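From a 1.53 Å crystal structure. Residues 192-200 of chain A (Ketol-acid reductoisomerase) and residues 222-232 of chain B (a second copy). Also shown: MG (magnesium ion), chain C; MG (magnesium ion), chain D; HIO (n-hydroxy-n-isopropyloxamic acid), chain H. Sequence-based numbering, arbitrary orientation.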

# COMPACT_ATOMS: atom_id res chain seq x y z
N THR A 192 0.38 10.88 20.59
CA THR A 192 -0.38 9.79 21.07
C THR A 192 -1.70 9.75 20.31
O THR A 192 -2.16 8.71 19.82
CB THR A 192 -0.67 9.94 22.57
OG1 THR A 192 0.58 9.93 23.30
CG2 THR A 192 -1.54 8.79 23.02
N TYR A 193 -2.33 10.92 20.19
CA TYR A 193 -3.65 10.95 19.59
C TYR A 193 -3.65 10.71 18.12
O TYR A 193 -4.49 9.92 17.61
CB TYR A 193 -4.34 12.29 19.90
CG TYR A 193 -4.41 12.69 21.35
CD1 TYR A 193 -4.56 11.76 22.36
CD2 TYR A 193 -4.40 14.04 21.69
CE1 TYR A 193 -4.63 12.14 23.71
CE2 TYR A 193 -4.47 14.44 23.03
CZ TYR A 193 -4.62 13.51 24.04
OH TYR A 193 -4.70 13.88 25.35
N GLU A 194 -2.72 11.31 17.41
CA GLU A 194 -2.67 11.16 15.93
C GLU A 194 -2.33 9.70 15.60
O GLU A 194 -2.85 9.14 14.64
CB GLU A 194 -1.71 12.13 15.28
CG GLU A 194 -0.24 11.95 15.58
CD GLU A 194 0.42 10.86 14.79
OE1 GLU A 194 1.51 10.40 15.23
OE2 GLU A 194 -0.08 10.51 13.65
N ASP A 195 -1.45 9.14 16.40
CA ASP A 195 -0.94 7.76 16.17
C ASP A 195 -2.07 6.74 16.35
O ASP A 195 -2.27 5.89 15.51
CB ASP A 195 0.20 7.45 17.12
CG ASP A 195 0.86 6.11 16.79
OD1 ASP A 195 1.62 6.08 15.80
OD2 ASP A 195 0.49 5.13 17.48
N LEU A 196 -2.75 6.85 17.46
CA LEU A 196 -3.89 5.99 17.76
C LEU A 196 -4.96 6.14 16.69
O LEU A 196 -5.42 5.15 16.13
CB LEU A 196 -4.42 6.30 19.11
CG LEU A 196 -3.59 5.88 20.33
CD1 LEU A 196 -4.28 6.33 21.59
CD2 LEU A 196 -3.37 4.37 20.45
N PHE A 197 -5.26 7.40 16.33
CA PHE A 197 -6.24 7.62 15.26
C PHE A 197 -5.85 6.97 13.96
O PHE A 197 -6.66 6.29 13.32
CB PHE A 197 -6.42 9.14 15.02
CG PHE A 197 -7.29 9.43 13.86
CD1 PHE A 197 -8.65 9.34 14.00
CD2 PHE A 197 -6.77 9.72 12.64
CE1 PHE A 197 -9.49 9.63 12.90
CE2 PHE A 197 -7.59 9.93 11.50
CZ PHE A 197 -8.97 9.89 11.65
N GLY A 198 -4.61 7.20 13.55
CA GLY A 198 -4.12 6.72 12.24
C GLY A 198 -4.18 5.20 12.16
O GLY A 198 -4.64 4.65 11.19
N GLU A 199 -3.70 4.50 13.19
CA GLU A 199 -3.66 3.06 13.11
C GLU A 199 -5.12 2.52 13.12
O GLU A 199 -5.39 1.52 12.43
CB GLU A 199 -2.76 2.45 14.20
CG GLU A 199 -3.22 2.65 15.60
CD GLU A 199 -2.12 2.64 16.66
OE1 GLU A 199 -0.90 2.84 16.34
OE2 GLU A 199 -2.46 2.35 17.84
N GLN A 200 -5.98 3.09 13.94
CA GLN A 200 -7.36 2.64 14.08
C GLN A 200 -8.17 2.85 12.78
O GLN A 200 -8.93 1.97 12.35
CB GLN A 200 -8.04 3.36 15.22
CG GLN A 200 -7.61 2.82 16.55
CD GLN A 200 -8.02 3.67 17.72
OE1 GLN A 200 -8.97 4.44 17.65
NE2 GLN A 200 -7.26 3.57 18.85
N GLY B 222 -6.88 20.26 14.08
CA GLY B 222 -5.74 21.04 14.52
C GLY B 222 -4.40 20.40 14.43
O GLY B 222 -3.41 21.00 14.79
N TYR B 223 -4.31 19.17 13.95
CA TYR B 223 -3.02 18.55 13.71
C TYR B 223 -2.36 19.12 12.44
O TYR B 223 -3.02 19.38 11.46
CB TYR B 223 -3.16 17.03 13.61
CG TYR B 223 -3.68 16.46 14.93
CD1 TYR B 223 -5.01 16.43 15.21
CD2 TYR B 223 -2.81 15.95 15.89
CE1 TYR B 223 -5.52 15.97 16.44
CE2 TYR B 223 -3.30 15.47 17.13
CZ TYR B 223 -4.64 15.48 17.39
OH TYR B 223 -5.15 15.01 18.64
N PRO B 224 -1.04 19.27 12.46
CA PRO B 224 -0.37 19.79 11.27
C PRO B 224 -0.56 18.91 10.05
O PRO B 224 -0.52 17.67 10.13
CB PRO B 224 1.11 19.84 11.66
CG PRO B 224 1.08 19.83 13.15
CD PRO B 224 -0.13 19.13 13.60
N PRO B 225 -0.77 19.53 8.91
CA PRO B 225 -0.91 18.72 7.73
C PRO B 225 0.27 17.80 7.43
O PRO B 225 0.07 16.73 6.82
CB PRO B 225 -1.11 19.77 6.60
CG PRO B 225 -0.62 21.05 7.16
CD PRO B 225 -0.94 20.97 8.63
N GLU B 226 1.50 18.21 7.76
CA GLU B 226 2.63 17.35 7.51
C GLU B 226 2.51 16.04 8.30
O GLU B 226 2.89 14.94 7.82
CB GLU B 226 3.93 18.06 7.90
CG GLU B 226 4.26 19.26 7.05
CD GLU B 226 3.50 20.52 7.43
OE1 GLU B 226 2.76 20.60 8.42
OE2 GLU B 226 3.66 21.47 6.64
N MET B 227 1.99 16.19 9.52
CA MET B 227 1.83 15.08 10.43
C MET B 227 0.73 14.17 9.90
O MET B 227 0.89 12.93 9.91
CB MET B 227 1.49 15.63 11.80
CG MET B 227 1.29 14.62 12.88
SD MET B 227 0.93 15.29 14.51
CE MET B 227 2.45 16.28 14.79
N ALA B 228 -0.36 14.77 9.44
CA ALA B 228 -1.47 13.99 8.83
C ALA B 228 -0.97 13.21 7.58
O ALA B 228 -1.38 12.08 7.33
CB ALA B 228 -2.60 14.92 8.55
N TYR B 229 -0.09 13.85 6.78
CA TYR B 229 0.46 13.24 5.58
C TYR B 229 1.31 12.01 5.96
O TYR B 229 1.15 10.94 5.38
CB TYR B 229 1.31 14.16 4.74
CG TYR B 229 1.85 13.48 3.51
CD1 TYR B 229 1.07 13.37 2.36
CD2 TYR B 229 3.14 12.86 3.49
CE1 TYR B 229 1.54 12.70 1.26
CE2 TYR B 229 3.61 12.22 2.36
CZ TYR B 229 2.78 12.09 1.27
OH TYR B 229 3.28 11.42 0.18
N PHE B 230 2.22 12.17 6.91
CA PHE B 230 3.05 11.07 7.33
C PHE B 230 2.20 9.88 7.89
O PHE B 230 2.48 8.71 7.54
CB PHE B 230 4.06 11.49 8.38
CG PHE B 230 5.21 12.31 7.81
CD1 PHE B 230 5.75 12.03 6.54
CD2 PHE B 230 5.74 13.33 8.57
CE1 PHE B 230 6.83 12.74 6.07
CE2 PHE B 230 6.80 14.10 8.08
CZ PHE B 230 7.31 13.82 6.85
N GLU B 231 1.20 10.18 8.68
CA GLU B 231 0.37 9.17 9.33
C GLU B 231 -0.55 8.47 8.34
O GLU B 231 -0.71 7.23 8.43
CB GLU B 231 -0.42 9.81 10.47
CG GLU B 231 -1.29 8.87 11.28
CD GLU B 231 -0.49 7.87 12.11
OE1 GLU B 231 0.52 8.32 12.73
OE2 GLU B 231 -0.95 6.69 12.28
N CYS B 232 -1.22 9.23 7.44
CA CYS B 232 -2.31 8.73 6.65
C CYS B 232 -1.87 8.25 5.29
O CYS B 232 -2.61 7.49 4.65
CB CYS B 232 -3.48 9.78 6.52
SG CYS B 232 -4.23 10.16 8.05
MG MG C . 0.82 3.09 17.40
MG MG D . 2.02 4.71 14.38
C1 HIO H . 1.85 0.84 16.03
O11 HIO H . 1.34 1.13 17.14
O12 HIO H . 2.33 -0.28 15.64
C2 HIO H . 1.96 2.08 15.15
O2 HIO H . 1.84 3.20 15.71
N3 HIO H . 2.03 2.04 13.83
O3 HIO H . 2.48 3.23 13.10
C4 HIO H . 1.77 0.86 13.05
C41 HIO H . 0.80 1.23 11.93
C42 HIO H . 3.13 0.37 12.57
O HOH W 1 -0.05 4.71 13.93
O HOH W 2 -0.28 2.73 19.12
O HOH W 3 2.29 6.31 12.91
O HOH W 4 2.61 3.41 18.58
O HOH W 5 4.05 5.13 15.10

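The two helices of this contact, from two copies of ketol-acid reductoisomerase, have axes that approach to 9.8 Å with their N-to-C directions 37° apart, and the backbones come nearest at A:Gly198 and B:Glu231, whose CA atoms lie 5.9 Å apart. The chain A stretch is helical throughout, each amide from A:Leu196 to A:Gln200 bonding to the carbonyl four residues earlier. In chain B, A-facing residues come from both a loop and a helix. B:Gly222 follows a preceding helix, closing it in a Schellman motif, with a positive phi that calls for glycine; B:Pro224 then occupies the N-cap position, its carbonyl receiving the amide of B:Ala228, and a new helix runs from B:Pro225, widening to a pi-type turn at 230-232.

B:Glu231 is the knob of this contact. Its CA-to-CB bond points toward chain A, and its side chain settles among A:Glu194, A:Asp195, A:Gly198 and A:Glu199. Glycine makes the hole possible: OE2 of B:Glu231 lies 3.2 Å from CA of A:Gly198, and a CB there would fall 1.8 Å from that oxygen, a clear clash.

The most striking approach is between two carboxylates, and it illustrates a general principle: acidic side chains that would repel one another can be tolerated where metal ions lie nearby and a proton may be held between them. OE2 of A:Glu194 is 2.4 Å from OE1 of B:Glu231, a separation so short that one acid group probably holds a proton and donates it to the other. A:Glu194 reaches this position with chi1 and chi2 both in p, and B:Glu231 with chi1 in t and chi2 in p. Both residues are buried, and together they account for about half of the 365 Å² covered between the stretches.

The metals extend the link. A:Asp195 points its CA-to-CB bond away from chain B, yet its carboxylate bridges the two magnesium ions: OD2 binds the chain C ion at 2.1 Å and OD1 the chain D ion at 2.0 Å. A:Glu199 OE1 joins the chain C ion at 2.0 Å, and HIO O2 is 2.0 Å from each metal. B:Glu231 reaches the chain D ion through its water shell instead. Water 1, 2.1 Å from that ion, is placed to donate to B:Glu231 OE2 at 2.7 Å and to A:Asp195 O at 3.0 Å, with more acceptors in reach than it has protons, and water 3 donates to B:Glu231 OE1, also at 2.7 Å. B:Glu231 thus serves in the second sphere, its carboxylate oxygens accepting hydrogen bonds from metal-bound water; A:Glu199, an acid of the same length, binds a metal directly.

Toward the start of the chain A stretch, the packing becomes less polar. B:Met227, with chi1 and chi2 in t, brings SD to 3.7 Å from CG of A:Glu194, covering the aliphatic part of the acid. B:Tyr223 lies beside the same side chain, its CD2 4.0 Å from CB of A:Glu194, while its OH approaches CB of A:Tyr193 at 3.1 Å and is hydrogen-bonded elsewhere in the structure.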